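Local coordinates for protein Cyclo(L-tyrosyl-L-tyrosyl) synthase (Mycobacterium tuberculosis, PDB 2X9Q) that probably joins two tyrosines, delivered as tyrosyl-tRNA, into the cyclic dipeptide cyclo(L-tyrosyl-L-tyrosyl) without ATP, on the way to mycocyclosin, at residues Q61-V66 / W105-N109; S88-F94 / C252-S256; E124-L129 / T221-V225; Y179-H183 / C231-P235; L236-P241 / A272-H278. All coordinates share one frame; numbering follows the deposited sequence.

Contact 1 (Q61-V66 / W105-N109); sequences QEGFLV and WGLTN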
# COMPACT_ATOMS: atom_id res chain seq x y z
N GLN A 61 -16.62 -8.07 -7.83
CA GLN A 61 -15.93 -9.35 -7.91
C GLN A 61 -15.90 -9.97 -6.49
O GLN A 61 -15.36 -9.37 -5.54
CB GLN A 61 -14.44 -9.19 -8.36
CG GLN A 61 -14.22 -8.49 -9.66
CD GLN A 61 -12.80 -8.65 -10.17
OE1 GLN A 61 -11.80 -8.42 -9.46
NE2 GLN A 61 -12.69 -8.99 -11.43
N GLU A 62 -16.46 -11.18 -6.34
CA GLU A 62 -16.41 -11.95 -5.07
C GLU A 62 -16.58 -11.08 -3.84
O GLU A 62 -15.73 -11.13 -2.93
CB GLU A 62 -15.07 -12.69 -4.95
CG GLU A 62 -14.85 -13.77 -6.00
CD GLU A 62 -14.62 -13.16 -7.39
OE1 GLU A 62 -13.84 -12.18 -7.50
OE2 GLU A 62 -15.22 -13.65 -8.37
N GLY A 63 -17.62 -10.27 -3.83
CA GLY A 63 -17.99 -9.48 -2.64
C GLY A 63 -17.29 -8.12 -2.48
O GLY A 63 -17.56 -7.39 -1.50
N PHE A 64 -16.46 -7.75 -3.46
CA PHE A 64 -15.77 -6.44 -3.47
C PHE A 64 -16.10 -5.56 -4.68
O PHE A 64 -16.35 -6.07 -5.75
CB PHE A 64 -14.24 -6.70 -3.46
CG PHE A 64 -13.79 -7.22 -2.12
CD1 PHE A 64 -13.58 -8.57 -1.92
CD2 PHE A 64 -13.70 -6.37 -1.04
CE1 PHE A 64 -13.24 -9.07 -0.62
CE2 PHE A 64 -13.33 -6.84 0.26
CZ PHE A 64 -13.11 -8.19 0.46
N LEU A 65 -16.06 -4.26 -4.53
CA LEU A 65 -16.08 -3.42 -5.69
C LEU A 65 -14.59 -3.11 -5.95
O LEU A 65 -13.88 -2.68 -5.01
CB LEU A 65 -16.87 -2.17 -5.40
CG LEU A 65 -18.36 -2.38 -4.98
CD1 LEU A 65 -18.99 -1.08 -4.56
CD2 LEU A 65 -19.27 -2.99 -6.09
N VAL A 66 -14.12 -3.40 -7.16
CA VAL A 66 -12.71 -3.12 -7.53
C VAL A 66 -12.73 -1.91 -8.51
O VAL A 66 -13.30 -1.99 -9.61
CB VAL A 66 -12.05 -4.34 -8.21
CG1 VAL A 66 -10.54 -4.10 -8.69
CG2 VAL A 66 -12.18 -5.52 -7.33
N TRP A 105 -10.85 -13.38 -2.84
CA TRP A 105 -10.98 -12.46 -3.98
C TRP A 105 -9.66 -12.49 -4.71
O TRP A 105 -9.65 -12.66 -5.92
CB TRP A 105 -11.26 -11.02 -3.55
CG TRP A 105 -11.02 -10.02 -4.66
CD1 TRP A 105 -11.84 -9.79 -5.74
CD2 TRP A 105 -9.90 -9.13 -4.81
NE1 TRP A 105 -11.28 -8.84 -6.55
CE2 TRP A 105 -10.08 -8.43 -6.01
CE3 TRP A 105 -8.74 -8.85 -4.03
CZ2 TRP A 105 -9.18 -7.45 -6.45
CZ3 TRP A 105 -7.81 -7.91 -4.51
CH2 TRP A 105 -8.04 -7.23 -5.69
N GLY A 106 -8.54 -12.40 -3.98
CA GLY A 106 -7.20 -12.38 -4.61
C GLY A 106 -6.87 -13.64 -5.41
O GLY A 106 -6.31 -13.57 -6.55
N LEU A 107 -7.14 -14.81 -4.82
CA LEU A 107 -6.79 -16.02 -5.50
C LEU A 107 -7.71 -16.29 -6.68
O LEU A 107 -7.30 -16.95 -7.62
CB LEU A 107 -6.84 -17.21 -4.53
CG LEU A 107 -5.68 -17.29 -3.53
CD1 LEU A 107 -5.90 -18.38 -2.52
CD2 LEU A 107 -4.33 -17.39 -4.16
N THR A 108 -8.93 -15.80 -6.63
CA THR A 108 -9.82 -15.90 -7.78
C THR A 108 -9.31 -15.05 -8.96
O THR A 108 -9.51 -15.44 -10.13
CB THR A 108 -11.25 -15.53 -7.41
OG1 THR A 108 -11.62 -16.40 -6.33
CG2 THR A 108 -12.27 -15.66 -8.66
N ASN A 109 -8.62 -13.92 -8.68
CA ASN A 109 -8.40 -12.96 -9.73
C ASN A 109 -6.96 -12.76 -10.15
O ASN A 109 -6.76 -12.15 -11.14
CB ASN A 109 -9.13 -11.66 -9.43
CG ASN A 109 -10.65 -11.84 -9.42
OD1 ASN A 109 -11.27 -11.83 -10.47
ND2 ASN A 109 -11.24 -11.97 -8.26
O HOH W 1 -10.64 -9.70 -12.85
O HOH W 2 -13.77 -12.67 -10.70

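Contact 2 (S88-F94 / C252-S256); sequences SPGNSYF and CYHQS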
# COMPACT_ATOMS: atom_id res chain seq x y z
N SER A 88 -2.78 -2.55 7.22
CA SER A 88 -2.31 -1.60 8.25
C SER A 88 -2.60 -2.17 9.64
O SER A 88 -3.69 -2.63 9.89
CB SER A 88 -3.13 -0.31 8.18
OG SER A 88 -3.07 0.14 6.85
N PRO A 89 -1.65 -2.10 10.54
CA PRO A 89 -1.84 -2.66 11.89
C PRO A 89 -2.77 -1.71 12.65
O PRO A 89 -2.89 -0.54 12.26
CB PRO A 89 -0.39 -2.68 12.43
CG PRO A 89 0.23 -1.47 11.81
CD PRO A 89 -0.29 -1.53 10.36
N GLY A 90 -3.50 -2.17 13.66
CA GLY A 90 -4.34 -1.22 14.43
C GLY A 90 -5.58 -0.67 13.71
O GLY A 90 -6.17 0.32 14.10
N ASN A 91 -6.02 -1.35 12.65
CA ASN A 91 -7.09 -0.83 11.78
C ASN A 91 -8.13 -1.89 11.77
O ASN A 91 -7.94 -2.96 11.14
CB ASN A 91 -6.53 -0.60 10.37
CG ASN A 91 -7.51 0.11 9.47
OD1 ASN A 91 -8.71 -0.15 9.53
ND2 ASN A 91 -7.00 1.06 8.65
N SER A 92 -9.26 -1.62 12.44
CA SER A 92 -10.28 -2.69 12.58
C SER A 92 -10.95 -3.14 11.26
O SER A 92 -11.60 -4.16 11.22
CB SER A 92 -11.38 -2.27 13.53
OG SER A 92 -11.91 -1.04 13.02
N TYR A 93 -10.79 -2.40 10.18
CA TYR A 93 -11.28 -2.88 8.86
C TYR A 93 -10.74 -4.29 8.57
O TYR A 93 -11.42 -5.14 7.99
CB TYR A 93 -10.82 -1.88 7.77
CG TYR A 93 -11.22 -2.31 6.38
CD1 TYR A 93 -12.53 -2.10 5.91
CD2 TYR A 93 -10.29 -2.93 5.51
CE1 TYR A 93 -12.91 -2.48 4.57
CE2 TYR A 93 -10.64 -3.30 4.24
CZ TYR A 93 -11.94 -3.06 3.75
OH TYR A 93 -12.25 -3.49 2.45
N PHE A 94 -9.49 -4.55 8.96
CA PHE A 94 -8.84 -5.85 8.68
C PHE A 94 -9.16 -6.90 9.71
O PHE A 94 -8.27 -7.43 10.39
CB PHE A 94 -7.30 -5.72 8.43
CG PHE A 94 -6.99 -4.79 7.25
CD1 PHE A 94 -7.18 -5.26 5.93
CD2 PHE A 94 -6.54 -3.46 7.46
CE1 PHE A 94 -6.91 -4.41 4.81
CE2 PHE A 94 -6.32 -2.56 6.36
CZ PHE A 94 -6.48 -3.09 5.03
N CYS A 252 -3.46 -2.90 -4.04
CA CYS A 252 -4.88 -2.72 -3.68
C CYS A 252 -5.11 -2.27 -2.28
O CYS A 252 -4.52 -2.85 -1.32
CB CYS A 252 -5.64 -4.07 -3.82
SG CYS A 252 -5.53 -4.69 -5.52
N TYR A 253 -6.00 -1.28 -2.11
CA TYR A 253 -6.33 -0.81 -0.74
C TYR A 253 -7.73 -0.30 -0.76
O TYR A 253 -8.27 -0.04 -1.83
CB TYR A 253 -5.33 0.31 -0.30
CG TYR A 253 -5.22 0.49 1.19
CD1 TYR A 253 -4.81 -0.58 2.00
CD2 TYR A 253 -5.54 1.74 1.80
CE1 TYR A 253 -4.74 -0.44 3.40
CE2 TYR A 253 -5.46 1.88 3.21
CZ TYR A 253 -5.07 0.81 3.97
OH TYR A 253 -4.94 0.92 5.33
N HIS A 254 -8.33 -0.14 0.41
CA HIS A 254 -9.72 0.27 0.46
C HIS A 254 -9.87 1.80 0.43
O HIS A 254 -11.00 2.27 0.55
CB HIS A 254 -10.44 -0.28 1.72
CG HIS A 254 -9.76 0.07 3.03
ND1 HIS A 254 -8.56 -0.46 3.40
CD2 HIS A 254 -10.18 0.84 4.07
CE1 HIS A 254 -8.20 0.03 4.58
NE2 HIS A 254 -9.15 0.84 5.00
N GLN A 255 -8.77 2.53 0.32
CA GLN A 255 -8.78 4.01 0.13
C GLN A 255 -7.74 4.32 -0.94
O GLN A 255 -6.73 3.65 -0.98
CB GLN A 255 -8.26 4.72 1.40
CG GLN A 255 -9.16 4.65 2.60
CD GLN A 255 -8.40 4.96 3.90
OE1 GLN A 255 -7.25 5.44 3.90
NE2 GLN A 255 -9.03 4.66 5.03
N SER A 256 -7.90 5.36 -1.77
CA SER A 256 -6.80 5.61 -2.75
C SER A 256 -5.53 6.07 -2.03
O SER A 256 -5.59 6.72 -1.00
CB SER A 256 -7.16 6.53 -3.94
OG SER A 256 -7.71 7.68 -3.40
O HOH W 3 -9.35 2.43 7.25

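Contact 3 (E124-L129 / T221-V225); sequences ESYEAL and TQEQV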
# COMPACT_ATOMS: atom_id res chain seq x y z
N GLU A 124 6.49 5.30 15.79
CA GLU A 124 6.66 6.77 15.56
C GLU A 124 5.36 7.52 15.35
O GLU A 124 5.26 8.66 15.79
CB GLU A 124 7.63 7.04 14.39
CG GLU A 124 9.06 6.60 14.72
CD GLU A 124 9.38 5.01 14.53
OE1 GLU A 124 8.51 4.06 14.35
OE2 GLU A 124 10.59 4.73 14.54
N SER A 125 4.40 6.91 14.65
CA SER A 125 3.12 7.53 14.47
C SER A 125 2.37 7.65 15.76
O SER A 125 1.62 8.62 15.94
CB SER A 125 2.19 6.70 13.49
OG SER A 125 2.97 6.36 12.36
N TYR A 126 2.40 6.62 16.56
CA TYR A 126 1.70 6.69 17.89
C TYR A 126 2.35 7.79 18.78
O TYR A 126 1.66 8.53 19.53
CB TYR A 126 1.80 5.28 18.59
CG TYR A 126 1.11 4.21 17.85
CD1 TYR A 126 0.13 4.50 16.86
CD2 TYR A 126 1.41 2.87 18.11
CE1 TYR A 126 -0.52 3.44 16.11
CE2 TYR A 126 0.76 1.85 17.45
CZ TYR A 126 -0.20 2.11 16.47
OH TYR A 126 -0.79 1.04 15.83
N GLU A 127 3.66 7.88 18.75
CA GLU A 127 4.32 8.98 19.50
C GLU A 127 3.84 10.34 18.98
O GLU A 127 3.57 11.26 19.76
CB GLU A 127 5.81 8.97 19.22
CG GLU A 127 6.60 8.36 20.28
CD GLU A 127 8.08 8.68 20.22
OE1 GLU A 127 8.54 9.77 20.71
OE2 GLU A 127 8.75 7.75 19.80
N ALA A 128 3.79 10.50 17.64
CA ALA A 128 3.40 11.78 17.07
C ALA A 128 1.94 12.06 17.44
O ALA A 128 1.55 13.21 17.50
CB ALA A 128 3.65 11.83 15.51
N LEU A 129 1.16 11.03 17.77
CA LEU A 129 -0.21 11.27 18.21
C LEU A 129 -0.25 11.50 19.69
O LEU A 129 -1.32 11.68 20.22
CB LEU A 129 -1.13 10.09 17.87
CG LEU A 129 -1.52 9.95 16.38
CD1 LEU A 129 -1.91 8.51 16.06
CD2 LEU A 129 -2.62 10.94 15.95
N THR A 221 5.51 17.29 13.24
CA THR A 221 5.98 15.96 13.50
C THR A 221 5.05 14.92 12.91
O THR A 221 5.57 13.99 12.31
CB THR A 221 6.19 15.67 15.03
OG1 THR A 221 6.88 16.79 15.57
CG2 THR A 221 7.09 14.37 15.21
N GLN A 222 3.73 15.05 13.09
CA GLN A 222 2.82 14.09 12.49
C GLN A 222 3.00 14.03 10.93
O GLN A 222 2.93 12.95 10.34
CB GLN A 222 1.36 14.36 12.82
CG GLN A 222 0.97 14.10 14.33
CD GLN A 222 -0.37 14.80 14.73
OE1 GLN A 222 -1.06 15.35 13.88
NE2 GLN A 222 -0.71 14.76 16.01
N GLU A 223 3.25 15.22 10.32
CA GLU A 223 3.46 15.30 8.84
C GLU A 223 4.72 14.61 8.44
O GLU A 223 4.70 13.88 7.48
CB GLU A 223 3.51 16.74 8.37
CG GLU A 223 2.16 17.36 8.47
CD GLU A 223 2.16 18.88 8.11
OE1 GLU A 223 3.10 19.41 7.44
OE2 GLU A 223 1.15 19.51 8.45
N GLN A 224 5.81 14.88 9.15
CA GLN A 224 7.09 14.27 8.83
C GLN A 224 7.02 12.72 9.01
O GLN A 224 7.47 11.98 8.17
CB GLN A 224 8.21 14.83 9.73
CG GLN A 224 9.57 14.26 9.25
CD GLN A 224 9.72 14.47 7.68
OE1 GLN A 224 9.76 15.63 7.21
NE2 GLN A 224 9.73 13.38 6.88
N VAL A 225 6.40 12.24 10.10
CA VAL A 225 6.32 10.77 10.28
C VAL A 225 5.42 10.15 9.20
O VAL A 225 5.74 9.09 8.66
CB VAL A 225 5.85 10.42 11.73
CG1 VAL A 225 5.42 8.92 11.87
CG2 VAL A 225 6.99 10.85 12.70

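Contact 4 (Y179-H183 / C231-P235); sequences YRELH and CAEAP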
# COMPACT_ATOMS: atom_id res chain seq x y z
N TYR A 179 13.89 -2.54 -4.08
CA TYR A 179 13.15 -1.72 -3.13
C TYR A 179 14.10 -0.61 -2.68
O TYR A 179 13.72 0.59 -2.64
CB TYR A 179 12.71 -2.58 -1.90
CG TYR A 179 12.14 -1.75 -0.77
CD1 TYR A 179 12.99 -1.06 0.15
CD2 TYR A 179 10.77 -1.68 -0.60
CE1 TYR A 179 12.43 -0.26 1.22
CE2 TYR A 179 10.21 -0.86 0.45
CZ TYR A 179 11.05 -0.18 1.35
OH TYR A 179 10.47 0.60 2.33
N ARG A 180 15.31 -1.01 -2.28
CA ARG A 180 16.26 -0.03 -1.79
C ARG A 180 16.60 1.08 -2.84
O ARG A 180 16.75 2.24 -2.48
CB ARG A 180 17.57 -0.73 -1.41
CG ARG A 180 17.61 -1.51 -0.15
CD ARG A 180 19.11 -2.07 -0.12
NE ARG A 180 19.45 -2.75 1.12
CZ ARG A 180 20.43 -2.38 1.97
NH1 ARG A 180 21.22 -1.32 1.72
NH2 ARG A 180 20.62 -3.09 3.08
N GLU A 181 16.73 0.71 -4.12
CA GLU A 181 16.95 1.68 -5.18
C GLU A 181 15.74 2.59 -5.37
O GLU A 181 15.90 3.78 -5.47
CB GLU A 181 17.34 0.96 -6.50
CG GLU A 181 18.82 0.46 -6.41
CD GLU A 181 19.31 -0.39 -7.62
OE1 GLU A 181 18.66 -0.33 -8.67
OE2 GLU A 181 20.34 -1.14 -7.49
N LEU A 182 14.55 2.04 -5.38
CA LEU A 182 13.34 2.86 -5.47
C LEU A 182 13.25 3.84 -4.28
O LEU A 182 12.98 5.02 -4.49
CB LEU A 182 12.08 1.98 -5.54
CG LEU A 182 11.97 1.24 -6.89
CD1 LEU A 182 11.07 -0.08 -6.71
CD2 LEU A 182 11.51 2.24 -8.06
N HIS A 183 13.49 3.35 -3.07
CA HIS A 183 13.38 4.19 -1.84
C HIS A 183 14.40 5.34 -1.88
O HIS A 183 14.01 6.53 -1.66
CB HIS A 183 13.53 3.37 -0.54
CG HIS A 183 13.12 4.11 0.70
ND1 HIS A 183 14.03 4.67 1.58
CD2 HIS A 183 11.89 4.42 1.17
CE1 HIS A 183 13.37 5.25 2.57
NE2 HIS A 183 12.07 5.08 2.35
N CYS A 231 6.65 7.10 2.27
CA CYS A 231 7.89 6.79 1.56
C CYS A 231 8.34 5.30 1.68
O CYS A 231 8.79 4.73 0.68
CB CYS A 231 9.02 7.75 1.92
SG CYS A 231 8.69 9.42 1.25
N ALA A 232 8.19 4.69 2.87
CA ALA A 232 8.47 3.30 3.06
C ALA A 232 7.56 2.31 2.29
O ALA A 232 8.03 1.25 1.88
CB ALA A 232 8.45 2.94 4.56
N GLU A 233 6.28 2.60 2.13
CA GLU A 233 5.36 1.80 1.28
C GLU A 233 5.55 2.10 -0.20
O GLU A 233 5.16 1.28 -1.05
CB GLU A 233 3.90 2.18 1.57
CG GLU A 233 3.57 1.75 2.98
CD GLU A 233 2.11 2.05 3.38
OE1 GLU A 233 1.41 2.76 2.58
OE2 GLU A 233 1.74 1.56 4.48
N ALA A 234 5.99 3.32 -0.52
CA ALA A 234 5.98 3.79 -1.94
C ALA A 234 6.65 2.82 -2.99
O ALA A 234 6.15 2.71 -4.09
CB ALA A 234 6.70 5.15 -2.05
N PRO A 235 7.79 2.16 -2.68
CA PRO A 235 8.40 1.31 -3.72
C PRO A 235 7.43 0.23 -4.25
O PRO A 235 7.51 -0.09 -5.41
CB PRO A 235 9.61 0.70 -3.04
CG PRO A 235 10.00 1.81 -2.00
CD PRO A 235 8.68 2.29 -1.49

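Contact 5 (L236-P241 / A272-H278); sequences LFLDTP and ASRNQGH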
# COMPACT_ATOMS: atom_id res chain seq x y z
N LEU A 236 6.55 -0.29 -3.41
CA LEU A 236 5.51 -1.24 -3.85
C LEU A 236 4.43 -0.60 -4.67
O LEU A 236 3.74 -1.29 -5.51
CB LEU A 236 4.89 -2.00 -2.68
CG LEU A 236 5.76 -3.09 -1.97
CD1 LEU A 236 4.84 -3.81 -0.97
CD2 LEU A 236 6.35 -4.16 -2.82
N PHE A 237 4.27 0.72 -4.47
CA PHE A 237 3.32 1.46 -5.34
C PHE A 237 3.95 1.90 -6.64
O PHE A 237 3.23 2.32 -7.49
CB PHE A 237 2.67 2.66 -4.63
CG PHE A 237 1.65 2.25 -3.68
CD1 PHE A 237 0.32 2.00 -4.15
CD2 PHE A 237 1.99 2.00 -2.34
CE1 PHE A 237 -0.71 1.59 -3.23
CE2 PHE A 237 1.01 1.55 -1.38
CZ PHE A 237 -0.36 1.34 -1.82
N LEU A 238 5.29 1.90 -6.72
CA LEU A 238 6.06 2.31 -7.92
C LEU A 238 6.38 1.11 -8.80
O LEU A 238 6.22 1.17 -10.05
CB LEU A 238 7.40 2.96 -7.48
CG LEU A 238 7.17 4.33 -6.78
CD1 LEU A 238 8.48 4.75 -6.05
CD2 LEU A 238 6.80 5.37 -7.90
N ASP A 239 6.84 0.02 -8.18
CA ASP A 239 7.42 -1.08 -8.99
C ASP A 239 7.50 -2.42 -8.29
O ASP A 239 8.61 -3.00 -8.18
CB ASP A 239 8.81 -0.68 -9.53
CG ASP A 239 9.14 -1.43 -10.86
OD1 ASP A 239 8.44 -2.44 -11.23
OD2 ASP A 239 10.06 -0.99 -11.59
N THR A 240 6.34 -2.93 -7.88
CA THR A 240 6.24 -4.28 -7.36
C THR A 240 6.80 -5.31 -8.37
O THR A 240 7.50 -6.25 -7.97
CB THR A 240 4.79 -4.63 -6.99
OG1 THR A 240 4.37 -3.80 -5.88
CG2 THR A 240 4.63 -6.14 -6.56
N PRO A 241 6.57 -5.12 -9.69
CA PRO A 241 7.24 -6.08 -10.63
C PRO A 241 8.76 -6.19 -10.45
O PRO A 241 9.30 -7.32 -10.46
CB PRO A 241 6.91 -5.47 -12.03
CG PRO A 241 5.49 -5.06 -11.77
CD PRO A 241 5.67 -4.22 -10.43
N ALA A 272 5.03 5.62 -11.37
CA ALA A 272 5.06 4.16 -11.24
C ALA A 272 5.39 3.55 -12.60
O ALA A 272 5.22 4.16 -13.68
CB ALA A 272 3.71 3.62 -10.71
N SER A 273 5.95 2.35 -12.54
CA SER A 273 6.31 1.57 -13.72
C SER A 273 5.09 1.39 -14.58
O SER A 273 3.97 1.33 -14.10
CB SER A 273 6.77 0.15 -13.27
OG SER A 273 6.86 -0.68 -14.42
N ARG A 274 5.29 1.34 -15.89
CA ARG A 274 4.18 1.01 -16.82
C ARG A 274 3.52 -0.33 -16.49
O ARG A 274 2.38 -0.55 -16.89
CB ARG A 274 4.70 0.97 -18.28
CG ARG A 274 5.58 -0.31 -18.53
CD ARG A 274 6.08 -0.39 -20.02
NE ARG A 274 4.99 -0.33 -21.02
CZ ARG A 274 4.06 -1.24 -21.25
NH1 ARG A 274 3.96 -2.42 -20.54
NH2 ARG A 274 3.16 -0.95 -22.25
N ASN A 275 4.16 -1.18 -15.72
CA ASN A 275 3.59 -2.54 -15.33
C ASN A 275 2.99 -2.59 -13.92
O ASN A 275 2.58 -3.66 -13.37
CB ASN A 275 4.74 -3.54 -15.53
CG ASN A 275 5.18 -3.60 -17.00
OD1 ASN A 275 4.30 -3.57 -17.90
ND2 ASN A 275 6.47 -3.78 -17.25
N GLN A 276 2.93 -1.39 -13.31
CA GLN A 276 2.36 -1.27 -11.95
C GLN A 276 1.01 -0.52 -11.98
O GLN A 276 0.88 0.52 -12.61
CB GLN A 276 3.33 -0.43 -11.06
CG GLN A 276 2.72 -0.16 -9.63
CD GLN A 276 2.70 -1.41 -8.81
OE1 GLN A 276 3.72 -2.08 -8.71
NE2 GLN A 276 1.56 -1.74 -8.22
N GLY A 277 0.00 -1.03 -11.29
CA GLY A 277 -1.25 -0.30 -11.18
C GLY A 277 -1.76 -0.22 -9.75
O GLY A 277 -1.23 -0.88 -8.82
N HIS A 278 -2.81 0.56 -9.58
CA HIS A 278 -3.45 0.68 -8.24
C HIS A 278 -4.94 0.49 -8.42
O HIS A 278 -5.49 0.94 -9.44
CB HIS A 278 -3.16 2.12 -7.70
CG HIS A 278 -3.86 2.50 -6.42
ND1 HIS A 278 -3.97 1.63 -5.34
CD2 HIS A 278 -4.39 3.69 -6.01
CE1 HIS A 278 -4.55 2.28 -4.33
NE2 HIS A 278 -4.81 3.53 -4.72
O HOH W 4 8.48 -2.76 -13.93
O HOH W 5 1.50 -3.90 -6.37

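Contact 1 (Q61-V66 / W105-N109)
The indole of Trp-105 is the flat group on which this contact turns: Gln-61 lies at its edge and Phe-64 meets its face. Gln-61 CB sits in the indole plane beside NE1, and its amide oxygen OE1 accepts a hydrogen bond from NE1, 3.0 Å away. Phe-64 turns its own edge to the indole in an offset edge-to-face pair, the planes 61° apart, while Val-66 CG2 approaches obliquely, 3.7 Å from Trp-105 CZ2. A third flat pair is the amides of Gln-61 and Asn-109, stacked at 21° and linked through a water rather than directly. Both protons of Asn-109 ND2 are spent: one goes to Glu-62 OE1 at 2.7 Å, reaching it from above the carboxylate plane, the other to the Trp-105 carbonyl. A second water joins Glu-62 OE2 to Asn-109 OD1. His-77 also bonds Gln-61 OE1, so the amide oxygen is gripped twice. The last turn of helix 96-109 is thus tied by polar side chains to a tight type I' turn, Gln-61 to Phe-64, the classic two-residue link of a beta hairpin, at one margin of the mixed sheet in this HUP-clan fold.

Contact 2 (S88-F94 / C252-S256)
Ser-88 and Tyr-253 meet where a Rossmann-like fold commonly places its active site, just beyond the C-terminal ends of neighbouring parallel strands, here 82-87 and 249-253. Ser-88 is, by similarity, the nucleophile, and Tyr-253 and Asn-91 are probable substrate-binding residues. The hydroxyls of Ser-88 and Tyr-253, OG and OH, share a short hydrogen bond of 2.5 Å whose donor could be either. Ser-88 also lies about 4 Å, side chain to side chain, from Tyr-229.

The tight part of the contact is aromatic. Tyr-93 and His-254 slide past each other in opposite directions and stack face to face, with centroids 4.0 Å apart and planes only 14° from parallel. His-254 reaches this place because its CG lies between the backbone N and the carbonyl carbon (chi1 55°), which folds the ring back until ND1 rests over the centre of the Tyr-253 ring. Phe-94 completes the aromatic cluster: its CZ is 3.6 Å from both Tyr-253 CE1 and His-254 CE1, and Tyr-93 CD2 lies over its centre.

The Asn-91 side is looser. Its amide nitrogen stays 3.9 Å from Tyr-253 OH, and the gap to His-254 is bridged by water rather than by a direct bond. An Asx turn, in which Asn-91 OD1 accepts from the backbone N of Tyr-93, fixes the amide so that ND2 faces the histidine edge. There a single water, in the plane of the imidazole, accepts from Asn-91 ND2 at 3.1 Å and lies 2.8 Å from His-254 NE2.

Contact 3 (E124-L129 / T221-V225)
This is an antiparallel helix-helix contact near the protein surface, in which Ala-128 and Val-225 pack the end of the short helix 122-128 against an early turn of the long helix 220-244. The two short segments run at 167° to one another, with their axes 9.2 Å apart at closest approach. Ala-128 keeps bulk out of the point where the CA atoms come nearest, its own and that of Gln-222. Its methyl points at the partner helix and rests on Gln-222, with Ala-128 CB 3.7 Å from Gln-222 CG.

One turn farther along helix 220-244, Val-225 reaches back toward helix 122-128. Its CG1, anti to the backbone N (chi1 166°), enters the groove beside Glu-124 and Ser-125, reaching 3.8 Å from Glu-124 CB and 3.6 Å from Ser-125 OG. That hydroxyl has its polar partner within its own helix region, the carbonyl of His-121, and the methyl simply packs against the hydroxyl oxygen.

The polar tie lies at the end of the shorter helix. Gln-222 extends along the interface and sends NE2 to the carbonyl oxygen of Ala-128 at 3.1 Å, with an N-H...O angle of 160°. The oxygen lies in the amide plane of the glutamine, whereas the nitrogen stands well above the carbonyl plane of Ala-128. On the far side, Tyr-126 meets helix 133-158: its OH is hydrogen-bonded to Asn-143, and its side chain touches Lys-139. The arrangement is antiparallel helix packing beside the probable substrate pocket: Ser-125 comes within about 4 Å of Tyr-229, side chain to side chain.

Contact 4 (Y179-H183 / C231-P235)
Pro-235 packs against Tyr-179 and Leu-182 where two helices, 177-192 and 220-244, cross in the buried part of this HUP-clan fold. Their segments pass at 126° with axes 8.9 Å apart. Of all the residues here, the proline has the most surface buried by the contact. Its CG hangs over one face of the Tyr-179 ring in a CH-pi contact, 3.9 Å from the ring centroid, while its CB meets Leu-182 CB at 3.7 Å.

Proline also shapes the helix it sits in. Having no N-H, it cannot bond to the turn before, and the helix kinks; the N of Leu-236 likewise makes no such bond. Without these two helical donors, the Ala-232 carbonyl can take the Tyr-179 hydroxyl, and Cys-231 O lies beside the His-183 edge. His-183, with CG anti to its N (chi1 -167°), brings CD2 to 3.2 Å from that Cys-231 oxygen, which otherwise takes a weak bond from the N of Ala-234.

Cys-231, Ala-232 and Glu-233 belong, by similarity, to the substrate-binding stretch. The Glu-233 side chain starts out away from this interface, and its possibly catalytic carboxylate bonds Thr-118. Tyr-179 supplies the strong polar link: its hydroxyl donates to the Ala-232 carbonyl oxygen, OH to O 2.6 Å, in the carbonyl plane and on a lone pair.

Contact 5 (L236-P241 / A272-H278)
Phe-237 drives its ring edge against the face of His-278, an edge-to-face pair with planes 82° apart and CE1 of the phenyl 3.9 Å from the imidazole ND1. The histidine is fixed at both nitrogens by backbone partners, the carbonyl of Asn-251 and the N-H of Leu-257, a pattern consistent with a neutral ring. Farther along, Gln-276 bends at chi2 (72°) and reaches the kinked stretch of helix 220-244. Its OE1 accepts from the backbone N of Thr-240 at 2.9 Å, nearly along the C=O axis. Its NE2 is held by the carbonyl of Gly-277 and by a water that also bonds Thr-240 OG1, which probably fixes which end of the amide is oxygen and which nitrogen. Thr-240 OG1 in turn donates to the Leu-236 carbonyl, 2.6 Å between the two oxygens. The Leu-238 carbonyl turns to the loop, accepting an almost straight bond from Ser-273 N at 2.8 Å. Another water joins Asp-239 OD1, which also accepts from Ala-242 N, to Ser-273 OG, the acceptor of an ST turn. The chemistry implies that loop and strand probably make up part of the lost helical bonding, at Leu-238 O and Thr-240 N.

How the contacts relate
From the N terminus, contact 1 closes the first loop, bringing the hairpin at 61-66 to the end of helix 96-109. Before it shuts, contact 2 opens at 88-94, so the two cross; contact 2 closes only at 252-256 and touches contact 1 where Cys-252 meets Trp-105. Contacts 3 and 4 both lie within that long span and cross one another, tying helices 122-128 and 177-192 to successive parts of helix 220-244. Contact 5 starts on the same helix, after contact 4 has closed, and crosses contact 2 to reach strand 276-283, between strands 64-68 and 249-253. Helix 220-244 thereby joins helices 122-128 and 177-192 to the sheet.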